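Long-range contacts in lysine-specific demethylase REF6 (Arabidopsis thaliana, PDB 6A58), which removes methyl groups from a tri- or dimethylated lysine of histone H3 and binds DNA through the four C2H2 zinc fingers contained in this C-terminal piece: residues A[78-83]-A[96-101]; A[43-49]-A[58-63]. One frame throughout, in Å; residues are numbered along the deposited sequence. Where two conformers were deposited one is given.

Contact 1. Residues A[78-83]-A[96-101]; sequences CPWKGC and HIRVHT. With ZN (zinc ion), chain D.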
loop_
_atom_site.group_PDB
_atom_site.type_symbol
_atom_site.label_atom_id
_atom_site.label_comp_id
_atom_site.label_asym_id
_atom_site.label_seq_id
_atom_site.Cartn_x
_atom_site.Cartn_y
_atom_site.Cartn_z
ATOM N N CYS A 78 7.006 -12.728 4.044
ATOM C CA CYS A 78 7.971 -13.251 3.087
ATOM C C CYS A 78 7.996 -14.779 3.186
ATOM O O CYS A 78 8.046 -15.317 4.293
ATOM C CB CYS A 78 9.363 -12.696 3.368
ATOM S SG CYS A 78 10.601 -13.271 2.183
ATOM N N PRO A 79 7.959 -15.480 2.035
ATOM C CA PRO A 79 7.963 -16.943 2.049
ATOM C C PRO A 79 9.348 -17.584 2.207
ATOM O O PRO A 79 9.422 -18.806 2.303
ATOM C CB PRO A 79 7.385 -17.294 0.680
ATOM C CG PRO A 79 7.861 -16.193 -0.196
ATOM C CD PRO A 79 7.804 -14.958 0.661
ATOM N N TRP A 80 10.414 -16.782 2.233
ATOM C CA TRP A 80 11.791 -17.292 2.308
ATOM C C TRP A 80 12.104 -17.682 3.751
ATOM O O TRP A 80 12.089 -16.825 4.635
ATOM C CB TRP A 80 12.764 -16.208 1.826
ATOM C CG TRP A 80 14.035 -16.693 1.194
ATOM C CD1 TRP A 80 15.284 -16.648 1.731
ATOM C CD2 TRP A 80 14.182 -17.241 -0.122
ATOM N NE1 TRP A 80 16.204 -17.153 0.840
ATOM C CE2 TRP A 80 15.550 -17.536 -0.301
ATOM C CE3 TRP A 80 13.287 -17.525 -1.161
ATOM C CZ2 TRP A 80 16.049 -18.087 -1.488
ATOM C CZ3 TRP A 80 13.779 -18.078 -2.333
ATOM C CH2 TRP A 80 15.149 -18.350 -2.488
ATOM N N LYS A 81 12.382 -18.964 3.996
ATOM C CA LYS A 81 12.679 -19.436 5.354
ATOM C C LYS A 81 13.810 -18.619 5.975
ATOM O O LYS A 81 14.805 -18.328 5.309
ATOM C CB LYS A 81 13.069 -20.916 5.358
ATOM C CG LYS A 81 11.933 -21.874 5.048
ATOM C CD LYS A 81 12.450 -23.264 4.698
ATOM C CE LYS A 81 13.114 -23.951 5.879
ATOM N NZ LYS A 81 13.645 -25.294 5.514
ATOM N N GLY A 82 13.639 -18.247 7.244
ATOM C CA GLY A 82 14.589 -17.392 7.957
ATOM C C GLY A 82 14.301 -15.901 7.908
ATOM O O GLY A 82 14.838 -15.147 8.721
ATOM N N CYS A 83 13.463 -15.467 6.964
ATOM C CA CYS A 83 13.152 -14.058 6.792
ATOM C C CYS A 83 11.870 -13.724 7.538
ATOM O O CYS A 83 10.862 -14.408 7.373
ATOM C CB CYS A 83 12.985 -13.728 5.312
ATOM S SG CYS A 83 12.800 -11.965 5.004
ATOM N N HIS A 96 10.677 -7.609 -3.024
ATOM C CA HIS A 96 11.570 -8.042 -1.944
ATOM C C HIS A 96 12.153 -9.443 -2.137
ATOM O O HIS A 96 13.342 -9.657 -1.879
ATOM C CB HIS A 96 10.872 -7.982 -0.586
ATOM C CG HIS A 96 11.606 -8.717 0.490
ATOM N ND1 HIS A 96 12.722 -8.202 1.111
ATOM C CD2 HIS A 96 11.397 -9.938 1.037
ATOM C CE1 HIS A 96 13.164 -9.071 2.002
ATOM N NE2 HIS A 96 12.378 -10.132 1.978
ATOM N N ILE A 97 11.328 -10.390 -2.583
ATOM C CA ILE A 97 11.775 -11.781 -2.775
ATOM C C ILE A 97 12.954 -11.859 -3.760
ATOM O O ILE A 97 13.823 -12.726 -3.625
ATOM C CB ILE A 97 10.608 -12.705 -3.207
ATOM C CG1 ILE A 97 9.593 -12.848 -2.067
ATOM C CG2 ILE A 97 11.107 -14.095 -3.594
ATOM C CD1 ILE A 97 8.219 -13.303 -2.512
ATOM N N ARG A 98 13.009 -10.935 -4.720
ATOM C CA ARG A 98 14.136 -10.868 -5.655
ATOM C C ARG A 98 15.486 -10.637 -4.964
ATOM O O ARG A 98 16.521 -11.032 -5.501
ATOM C CB ARG A 98 13.913 -9.793 -6.723
ATOM C CG ARG A 98 12.717 -10.050 -7.629
ATOM C CD ARG A 98 12.430 -8.845 -8.501
ATOM N NE ARG A 98 11.111 -8.946 -9.118
ATOM C CZ ARG A 98 10.411 -7.916 -9.604
ATOM N NH1 ARG A 98 10.891 -6.675 -9.574
ATOM N NH2 ARG A 98 9.208 -8.136 -10.129
ATOM N N VAL A 99 15.478 -10.008 -3.786
ATOM C CA VAL A 99 16.705 -9.832 -2.992
ATOM C C VAL A 99 17.272 -11.202 -2.613
ATOM O O VAL A 99 18.484 -11.407 -2.673
ATOM C CB VAL A 99 16.471 -8.977 -1.719
ATOM C CG1 VAL A 99 17.740 -8.870 -0.878
ATOM C CG2 VAL A 99 15.969 -7.586 -2.092
ATOM N N HIS A 100 16.392 -12.130 -2.243
ATOM C CA HIS A 100 16.792 -13.491 -1.885
ATOM C C HIS A 100 17.204 -14.327 -3.091
ATOM O O HIS A 100 18.161 -15.096 -3.005
ATOM C CB HIS A 100 15.660 -14.228 -1.173
ATOM C CG HIS A 100 15.221 -13.593 0.109
ATOM N ND1 HIS A 100 16.100 -13.260 1.117
ATOM C CD2 HIS A 100 13.987 -13.268 0.562
ATOM C CE1 HIS A 100 15.429 -12.731 2.125
ATOM N NE2 HIS A 100 14.145 -12.734 1.818
ATOM N N THR A 101 16.469 -14.210 -4.200
ATOM C CA THR A 101 16.757 -15.017 -5.395
ATOM C C THR A 101 17.916 -14.465 -6.233
ATOM O O THR A 101 18.512 -15.203 -7.017
ATOM C CB THR A 101 15.529 -15.151 -6.311
ATOM O OG1 THR A 101 15.186 -13.863 -6.835
ATOM C CG2 THR A 101 14.344 -15.747 -5.547
HETATM ZN ZN ZN D . 12.427 -12.075 2.777
#
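This is the metal centre of a classical C2H2 zinc finger, the third of four: the loop that follows strand 76-77 brings two cysteines to the zinc ion, and the end of helix 90-101 brings two histidines. Cys78 points its side chain at the helix and binds the metal through SG at 2.3 Å; the same SG accepts a hydrogen bond from Trp80 N (3.5 Å), a backbone N-H to thiolate bond of the kind usual at zinc knuckles. Pro79 lies against Ile97, between the two histidines in sequence, its CD 3.6 Å from Ile97 CD1, an apolar contact. Trp80 adds a second layer: its five-membered ring forms an offset stack with the His100 ring, centroids 4.0 Å apart and planes at 3°, so the indole covers one face of a ligand. Its CZ3 also approaches Thr101 CG2 (4.0 Å). From Trp80 to Cys83 the chain makes a type II beta turn, with Gly82 at positive phi, closed by Cys83 N to Trp80 O (3.0 Å). That turn delivers Cys83 SG to the zinc, also at 2.3 Å. His96 NE2 and His100 NE2 complete the site at 2.1 Å each, and His100 CB sits over the indole, 3.4 Å from Trp80 CE2.

Contact 2. Residues A[43-49]-A[58-63]; sequences HKRNICP and FSHKYL. With ZN (zinc ion), chain B; ZN (zinc ion), chain C.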
loop_
_atom_site.group_PDB
_atom_site.type_symbol
_atom_site.label_atom_id
_atom_site.label_comp_id
_atom_site.label_asym_id
_atom_site.label_seq_id
_atom_site.Cartn_x
_atom_site.Cartn_y
_atom_site.Cartn_z
ATOM N N HIS A 43 -18.455 8.877 10.699
ATOM C CA HIS A 43 -17.724 8.464 9.506
ATOM C C HIS A 43 -18.220 9.165 8.233
ATOM O O HIS A 43 -17.410 9.582 7.407
ATOM C CB HIS A 43 -17.818 6.945 9.342
ATOM C CG HIS A 43 -17.180 6.432 8.092
ATOM N ND1 HIS A 43 -15.815 6.425 7.906
ATOM C CD2 HIS A 43 -17.717 5.892 6.972
ATOM C CE1 HIS A 43 -15.539 5.910 6.722
ATOM N NE2 HIS A 43 -16.675 5.586 6.132
ATOM N N LYS A 44 -19.536 9.308 8.087
ATOM C CA LYS A 44 -20.116 10.012 6.931
ATOM C C LYS A 44 -19.829 11.525 6.920
ATOM O O LYS A 44 -19.951 12.164 5.870
ATOM C CB LYS A 44 -21.614 9.730 6.814
ATOM C CG LYS A 44 -21.894 8.305 6.377
ATOM C CD LYS A 44 -23.373 7.988 6.390
ATOM C CE LYS A 44 -23.606 6.546 5.981
ATOM N NZ LYS A 44 -25.049 6.198 5.926
ATOM N N ARG A 45 -19.452 12.074 8.080
ATOM C CA ARG A 45 -18.951 13.452 8.194
ATOM C C ARG A 45 -17.428 13.532 8.018
ATOM O O ARG A 45 -16.804 14.558 8.316
ATOM C CB ARG A 45 -19.361 14.047 9.542
ATOM C CG ARG A 45 -20.849 14.343 9.640
ATOM C CD ARG A 45 -21.256 14.684 11.055
ATOM N NE ARG A 45 -20.468 15.779 11.620
ATOM C CZ ARG A 45 -20.520 16.175 12.891
ATOM N NH1 ARG A 45 -21.337 15.583 13.766
ATOM N NH2 ARG A 45 -19.740 17.177 13.295
ATOM N N ASN A 46 -16.825 12.446 7.521
ATOM C CA ASN A 46 -15.396 12.369 7.217
ATOM C C ASN A 46 -14.481 12.642 8.409
ATOM O O ASN A 46 -13.415 13.248 8.265
ATOM C CB ASN A 46 -15.063 13.267 6.014
ATOM C CG ASN A 46 -15.861 12.894 4.779
ATOM O OD1 ASN A 46 -16.453 13.750 4.126
ATOM N ND2 ASN A 46 -15.900 11.608 4.469
ATOM N N ILE A 47 -14.900 12.161 9.578
ATOM C CA ILE A 47 -14.102 12.221 10.796
ATOM C C ILE A 47 -13.331 10.908 10.890
ATOM O O ILE A 47 -13.912 9.833 10.726
ATOM C CB ILE A 47 -14.980 12.398 12.053
ATOM C CG1 ILE A 47 -15.783 13.703 11.968
ATOM C CG2 ILE A 47 -14.120 12.389 13.316
ATOM C CD1 ILE A 47 -16.992 13.749 12.875
ATOM N N CYS A 48 -12.025 11.000 11.136
ATOM C CA CYS A 48 -11.169 9.814 11.261
ATOM C C CYS A 48 -11.765 8.771 12.222
ATOM O O CYS A 48 -12.237 9.133 13.298
ATOM C CB CYS A 48 -9.785 10.217 11.756
ATOM S SG CYS A 48 -8.634 8.830 11.868
ATOM N N PRO A 49 -11.736 7.475 11.842
ATOM C CA PRO A 49 -12.312 6.431 12.702
ATOM C C PRO A 49 -11.477 6.042 13.929
ATOM O O PRO A 49 -11.962 5.264 14.756
ATOM C CB PRO A 49 -12.417 5.225 11.759
ATOM C CG PRO A 49 -11.324 5.438 10.775
ATOM C CD PRO A 49 -11.277 6.921 10.554
ATOM N N PHE A 58 -12.258 16.830 3.870
ATOM C CA PHE A 58 -13.187 17.485 2.945
ATOM C C PHE A 58 -13.991 16.489 2.111
ATOM O O PHE A 58 -15.110 16.789 1.690
ATOM C CB PHE A 58 -12.423 18.450 2.025
ATOM C CG PHE A 58 -13.312 19.267 1.127
ATOM C CD1 PHE A 58 -14.065 20.317 1.643
ATOM C CD2 PHE A 58 -13.406 18.982 -0.233
ATOM C CE1 PHE A 58 -14.893 21.069 0.819
ATOM C CE2 PHE A 58 -14.228 19.732 -1.061
ATOM C CZ PHE A 58 -14.974 20.776 -0.536
ATOM N N SER A 59 -13.413 15.316 1.865
ATOM C CA SER A 59 -14.089 14.268 1.116
ATOM C C SER A 59 -13.818 12.907 1.729
ATOM O O SER A 59 -12.925 12.734 2.559
ATOM C CB SER A 59 -13.631 14.270 -0.347
ATOM O OG SER A 59 -12.387 13.608 -0.499
ATOM N N HIS A 60 -14.594 11.942 1.267
ATOM C CA HIS A 60 -14.475 10.569 1.713
ATOM C C HIS A 60 -13.176 9.903 1.233
ATOM O O HIS A 60 -12.623 9.060 1.934
ATOM C CB HIS A 60 -15.699 9.786 1.257
ATOM C CG HIS A 60 -15.900 8.518 2.008
ATOM N ND1 HIS A 60 -15.291 7.345 1.633
ATOM C CD2 HIS A 60 -16.614 8.240 3.123
ATOM C CE1 HIS A 60 -15.631 6.392 2.476
ATOM N NE2 HIS A 60 -16.441 6.903 3.387
ATOM N N LYS A 61 -12.684 10.295 0.055
ATOM C CA LYS A 61 -11.403 9.793 -0.456
ATOM C C LYS A 61 -10.224 10.203 0.438
ATOM O O LYS A 61 -9.352 9.381 0.728
ATOM C CB LYS A 61 -11.162 10.267 -1.895
ATOM C CG LYS A 61 -10.069 9.495 -2.618
ATOM C CD LYS A 61 -9.889 9.965 -4.054
ATOM C CE LYS A 61 -9.145 11.288 -4.130
ATOM N NZ LYS A 61 -8.753 11.626 -5.528
ATOM N N TYR A 62 -10.205 11.468 0.864
ATOM C CA TYR A 62 -9.184 11.967 1.804
ATOM C C TYR A 62 -9.199 11.221 3.142
ATOM O O TYR A 62 -8.141 10.928 3.704
ATOM C CB TYR A 62 -9.363 13.470 2.070
ATOM C CG TYR A 62 -8.909 14.380 0.944
ATOM C CD1 TYR A 62 -7.582 14.385 0.517
ATOM C CD2 TYR A 62 -9.797 15.269 0.333
ATOM C CE1 TYR A 62 -7.156 15.228 -0.502
ATOM C CE2 TYR A 62 -9.382 16.117 -0.686
ATOM C CZ TYR A 62 -8.062 16.092 -1.100
ATOM O OH TYR A 62 -7.647 16.930 -2.108
ATOM N N LEU A 63 -10.399 10.936 3.646
ATOM C CA LEU A 63 -10.577 10.195 4.899
ATOM C C LEU A 63 -9.967 8.791 4.835
ATOM O O LEU A 63 -9.218 8.394 5.730
ATOM C CB LEU A 63 -12.068 10.085 5.234
ATOM C CG LEU A 63 -12.465 9.251 6.458
ATOM C CD1 LEU A 63 -12.059 9.962 7.737
ATOM C CD2 LEU A 63 -13.955 8.937 6.424
HETATM ZN ZN ZN B . -17.092 4.981 4.187
HETATM ZN ZN ZN C . -6.656 9.843 12.000
#
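Helix 37-44 ends in a Schellman motif, with Asn46 at positive phi as its C-prime residue and Asn46 N bonded to His43 O (2.9 Å); the chain then runs extended through Ile47 and Cys48 to Pro49. Facing it is the start of helix 60-70, where Ser59 is the N-cap and its OG accepts a weak bond from Tyr62 N (3.3 Å). The backbones come closest at Asn46 and Leu63, CA to CA 5.8 Å. Leu63 points toward the bend and fills it: its CD1 lies 3.6 Å from Asn46 O, 3.5 Å from Ile47 O and 4.2 Å from Pro49 CD, while its CD2 touches His43 CE1 at 3.4 Å. Asn46 reaches over the first turn of the helix, ND2 3.3 Å from His60 CA. Beyond them His43 NE2 (2.1 Å) and His60 NE2 (2.2 Å) bind one zinc ion, their ring planes at 86°; Cys25 and Cys30 complete that site. Cys48 SG binds a different zinc ion at 2.2 Å, with Cys53, His66 and His70. The first, degenerate finger thus takes its last ligand from the helix of the second. The metal links His43 to His60 while Leu63 packs apolar surface against the bend, a chemistry consistent with fingers 1 and 2 forming one coupled unit.

In the fold
Following the chain from the N terminus, strands 23-24 and 33-34 lead into helix 37-44, whose end opens contact 2. The chain loops through residues without regular structure and returns at helix 60-70, where contact 2 closes, tying the first finger to the second. After the linker, contact 1 opens behind strand 76-77 and closes on helix 90-101, with strand 86-87 in between; it holds together a single finger. The two contacts are in series, neither nesting nor crossing, with centres about 37 Å apart on opposite sides of the chain's centre. The fourth finger follows, strands 106-107 and 116-117 with helix 120-129; Arg98 NH1, from the helix of the third finger, hydrogen-bonds to Arg118 O of the fourth.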